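Local atomic coordinates of alpha-rhamnosidase (Dictyoglomus thermophilum, PDB entry 6I60), a protein that probably catalyses the hydrolysis of terminal non-reducing alpha-L-rhamnose residues in alpha-L-rhamnosides, acting as a glycoside hydrolase. Residues A652-K655 with Y656-L660; E627-S630 with T631-Y635. All coordinates share one frame; numbering follows the deposited sequence.

Contact 1 of 2, residues A652-K655 with Y656-L660; sequences ADYK and YYSEL. With AE3 (2-(2-ethoxyethoxy)ethanol), chain G.
In Y657 the first torsion (chi1 -70°) sets CG beside the residue's own backbone N and turns the ring back over the preceding turn, where D653 lies. Y656 takes the other course: its CG stands anti to the backbone N (chi1 176°), and the phenol extends past the preceding turn to lie beside the bound 2-(2-ethoxyethoxy)ethanol. Because of this the two tyrosines diverge, although CD2 of Y656 still lies over one face of the Y657 ring, near its rim. The ring carbon CD2 of Y657 comes within 3.0 Å of D653 O, approaching it obliquely. That same oxygen accepts the amide N of Y657 at 3.1 Å, one of four successive i to i+4 bonds of a regular alpha-helix; in the next, S658 N bonds Y654 O. E659 lays CG against K655 O at 3.3 Å, and with its chain extended its OE2 lies 3.4 Å from the ether oxygen O3 of the ligand, two acceptors side by side. Y656 CE1 meets ligand C6 at 3.8 Å, while L660 CD1 lies 3.5 Å from its O4, so the bound diether alcohol is flanked by both polar and apolar side chains. Tyrosine suits position 656 because its phenol reaches K597, to which OH is hydrogen-bonded. D653 forms a salt bridge with K590 and a hydrogen bond with Y586. One side of this stretch of helix rests on two others: Y657 and L660 touch both helix 626-648 and helix 586-599, whereas Y654 rests on K646 of the former.

Contact 2 of 2, residues E627-S630 with T631-Y635; sequences ELTS and TFYFY
T631, at the start of the second segment, grips E627 O with two donors. Its hydroxyl OG1, placed beside its own backbone N by chi1 -45°, reaches E627 O at 2.7 Å, nearly in line with the C=O bond. The amide N of T631 binds the same oxygen at 3.1 Å, from above the carbonyl plane, so a threonine here satisfies its buried hydroxyl within the helix itself. With an alanine here OG1 and CG2 are lost, which would probably leave E627 O held by the T631 amide alone within this contact and open a small gap. F632 follows, its N bonded to L628 O at 2.8 Å and its CB 3.3 Å from T629 O. Y633 brings ring atom CD2 to 3.4 Å from T629 O, which lies at the ring edge near its plane; CD1 of F632 sits over one face of this phenol. The tyrosine suits a buried place because its OH is hydrogen-bonded to Y766. F634 N is hydrogen-bonded to S630 O at 3.0 Å; with CG anti to the backbone N (chi1 -175°), its ring leaves the S630 turn and reaches I664. Around the helix, L628 packs on F668 and F672, which like I664 belong to helix 651-672, while T629 and F632 meet L726 of helix 722-729 and Y633 touches A560 of helix 559-562.

In the fold
Contact 2 comes first along the chain, near the start of helix 626-648, and contact 1 follows near the start of helix 651-672, the next helix. Their centres lie 18 Å apart and their nearest atoms about 5 Å, without touching. Both belong to the six-hairpin glycosidase domain, consistent with neighbouring helices of its helical barrel. Residues of each contact touch the partner helix, so these consecutive helices form one joined unit that reaches from the interior to the surface. Contact 2 is its buried part, whereas contact 1 lies at the surface and lines the site of the bound 2-(2-ethoxyethoxy)ethanol, from which the F634 side chain of contact 2 is about 8 Å away.

Contact 1 of 2, residues A652-K655 with Y656-L660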
# COMPACT_ATOMS: atom_id res chain seq x y z
N ALA A 652 29.52 -11.72 12.21
CA ALA A 652 30.29 -12.06 11.02
C ALA A 652 29.69 -11.43 9.77
O ALA A 652 30.40 -10.85 8.95
CB ALA A 652 30.39 -13.58 10.87
N ASP A 653 28.37 -11.54 9.62
CA ASP A 653 27.71 -10.92 8.48
C ASP A 653 27.79 -9.40 8.55
O ASP A 653 27.92 -8.74 7.51
CB ASP A 653 26.25 -11.37 8.40
CG ASP A 653 26.07 -12.61 7.56
OD1 ASP A 653 27.07 -13.09 6.97
OD2 ASP A 653 24.93 -13.12 7.49
N TYR A 654 27.81 -8.87 9.74
CA TYR A 654 27.88 -7.45 9.91
C TYR A 654 29.17 -6.99 9.40
O TYR A 654 29.23 -6.27 8.47
CB TYR A 654 27.71 -7.07 11.36
CG TYR A 654 28.18 -5.70 11.73
CD1 TYR A 654 27.77 -4.61 11.06
CD2 TYR A 654 29.02 -5.51 12.78
CE1 TYR A 654 28.22 -3.37 11.40
CE2 TYR A 654 29.47 -4.27 13.11
CZ TYR A 654 29.05 -3.22 12.41
OH TYR A 654 29.49 -1.99 12.75
N LYS A 655 30.25 -7.46 9.97
CA LYS A 655 31.57 -7.06 9.52
C LYS A 655 31.83 -7.30 8.04
O LYS A 655 32.43 -6.51 7.39
CB LYS A 655 32.63 -7.74 10.37
CG LYS A 655 33.65 -6.82 11.03
CD LYS A 655 33.27 -5.34 11.04
CE LYS A 655 34.26 -4.49 11.81
NZ LYS A 655 34.17 -4.70 13.28
N TYR A 656 31.39 -8.40 7.50
CA TYR A 656 31.59 -8.68 6.13
C TYR A 656 30.99 -7.67 5.23
O TYR A 656 31.62 -7.24 4.35
CB TYR A 656 31.00 -10.02 5.80
CG TYR A 656 31.07 -10.37 4.37
CD1 TYR A 656 32.20 -10.85 3.82
CD2 TYR A 656 30.00 -10.22 3.58
CE1 TYR A 656 32.25 -11.17 2.50
CE2 TYR A 656 30.05 -10.53 2.26
CZ TYR A 656 31.18 -11.00 1.73
OH TYR A 656 31.22 -11.32 0.42
N TYR A 657 29.75 -7.28 5.45
CA TYR A 657 29.10 -6.32 4.59
C TYR A 657 29.57 -4.94 4.81
O TYR A 657 29.63 -4.14 3.94
CB TYR A 657 27.60 -6.39 4.75
CG TYR A 657 27.10 -7.64 4.16
CD1 TYR A 657 27.38 -7.95 2.89
CD2 TYR A 657 26.40 -8.53 4.90
CE1 TYR A 657 26.96 -9.11 2.36
CE2 TYR A 657 25.98 -9.70 4.37
CZ TYR A 657 26.28 -9.97 3.10
OH TYR A 657 25.88 -11.11 2.53
N SER A 658 30.01 -4.67 6.01
CA SER A 658 30.53 -3.40 6.32
C SER A 658 31.78 -3.21 5.54
O SER A 658 31.99 -2.17 5.01
CB SER A 658 30.80 -3.32 7.78
OG SER A 658 30.77 -2.01 8.19
N GLU A 659 32.64 -4.23 5.48
CA GLU A 659 33.85 -4.22 4.72
C GLU A 659 33.57 -4.12 3.25
O GLU A 659 34.26 -3.47 2.54
CB GLU A 659 34.54 -5.54 4.88
CG GLU A 659 35.35 -5.71 6.12
CD GLU A 659 36.17 -6.98 6.09
OE1 GLU A 659 36.83 -7.26 7.10
OE2 GLU A 659 36.18 -7.68 5.07
N LEU A 660 32.53 -4.76 2.78
CA LEU A 660 32.26 -4.70 1.37
C LEU A 660 31.72 -3.39 0.95
O LEU A 660 31.95 -2.97 -0.12
CB LEU A 660 31.31 -5.80 0.96
CG LEU A 660 30.72 -5.73 -0.42
CD1 LEU A 660 31.74 -6.08 -1.45
CD2 LEU A 660 29.58 -6.69 -0.52
C1 AE3 G . 41.20 -8.28 -0.76
C2 AE3 G . 40.20 -8.38 0.38
O2 AE3 G . 38.88 -8.33 -0.15
C3 AE3 G . 38.01 -7.51 0.63
C4 AE3 G . 37.34 -8.33 1.72
O3 AE3 G . 35.93 -8.18 1.70
C5 AE3 G . 35.43 -7.97 0.41
C6 AE3 G . 34.21 -8.82 0.24
O4 AE3 G . 33.98 -8.81 -1.16

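Contact 2 of 2, residues E627-S630 with T631-Y635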
# COMPACT_ATOMS: atom_id res chain seq x y z
N GLU A 627 24.89 3.69 -14.59
CA GLU A 627 25.89 2.92 -13.86
C GLU A 627 26.19 3.54 -12.50
O GLU A 627 26.59 2.84 -11.57
CB GLU A 627 27.17 2.78 -14.68
CG GLU A 627 28.02 4.04 -14.76
CD GLU A 627 27.39 5.13 -15.60
OE1 GLU A 627 26.77 4.80 -16.63
OE2 GLU A 627 27.51 6.32 -15.23
N LEU A 628 25.99 4.86 -12.36
CA LEU A 628 26.15 5.51 -11.06
C LEU A 628 24.96 5.21 -10.17
O LEU A 628 25.11 4.90 -8.99
CB LEU A 628 26.33 7.01 -11.25
CG LEU A 628 26.81 7.85 -10.06
CD1 LEU A 628 27.85 8.86 -10.51
CD2 LEU A 628 25.65 8.55 -9.38
N THR A 629 23.75 5.32 -10.72
CA THR A 629 22.54 4.94 -9.98
C THR A 629 22.58 3.48 -9.57
O THR A 629 22.14 3.14 -8.46
CB THR A 629 21.30 5.22 -10.83
OG1 THR A 629 21.45 6.48 -11.51
CG2 THR A 629 20.06 5.28 -9.96
N SER A 630 23.13 2.60 -10.41
CA SER A 630 23.16 1.18 -10.08
C SER A 630 24.14 0.90 -8.96
O SER A 630 23.84 0.15 -8.03
CB SER A 630 23.52 0.36 -11.32
OG SER A 630 22.36 -0.01 -12.04
N THR A 631 25.33 1.50 -9.03
CA THR A 631 26.30 1.35 -7.95
C THR A 631 25.83 2.06 -6.69
O THR A 631 26.16 1.64 -5.58
CB THR A 631 27.66 1.89 -8.39
OG1 THR A 631 27.95 1.42 -9.72
CG2 THR A 631 28.75 1.42 -7.45
N PHE A 632 25.05 3.14 -6.84
CA PHE A 632 24.45 3.80 -5.69
C PHE A 632 23.58 2.84 -4.89
O PHE A 632 23.62 2.83 -3.66
CB PHE A 632 23.64 5.01 -6.16
CG PHE A 632 22.71 5.58 -5.11
CD1 PHE A 632 21.39 5.18 -5.05
CD2 PHE A 632 23.17 6.53 -4.21
CE1 PHE A 632 20.53 5.71 -4.09
CE2 PHE A 632 22.32 7.07 -3.26
CZ PHE A 632 21.00 6.66 -3.20
N TYR A 633 22.80 2.01 -5.59
CA TYR A 633 21.93 1.06 -4.91
C TYR A 633 22.66 -0.22 -4.51
O TYR A 633 22.18 -0.94 -3.63
CB TYR A 633 20.72 0.73 -5.79
CG TYR A 633 19.59 1.73 -5.64
CD1 TYR A 633 18.80 1.74 -4.50
CD2 TYR A 633 19.34 2.68 -6.62
CE1 TYR A 633 17.77 2.65 -4.34
CE2 TYR A 633 18.32 3.61 -6.47
CZ TYR A 633 17.54 3.59 -5.33
OH TYR A 633 16.52 4.50 -5.18
N PHE A 634 23.80 -0.51 -5.14
CA PHE A 634 24.63 -1.62 -4.67
C PHE A 634 25.22 -1.29 -3.30
O PHE A 634 25.20 -2.13 -2.39
CB PHE A 634 25.73 -1.92 -5.68
CG PHE A 634 26.57 -3.12 -5.32
CD1 PHE A 634 26.00 -4.22 -4.72
CD2 PHE A 634 27.93 -3.13 -5.60
CE1 PHE A 634 26.77 -5.32 -4.39
CE2 PHE A 634 28.70 -4.23 -5.28
CZ PHE A 634 28.12 -5.33 -4.67
N TYR A 635 25.76 -0.08 -3.15
CA TYR A 635 26.22 0.36 -1.83
C TYR A 635 25.05 0.47 -0.86
O TYR A 635 25.18 0.14 0.32
CB TYR A 635 26.95 1.70 -1.97
CG TYR A 635 27.37 2.32 -0.65
CD1 TYR A 635 28.60 2.02 -0.08
CD2 TYR A 635 26.55 3.23 0.00
CE1 TYR A 635 28.99 2.59 1.11
CE2 TYR A 635 26.93 3.80 1.20
CZ TYR A 635 28.16 3.48 1.75
OH TYR A 635 28.55 4.05 2.94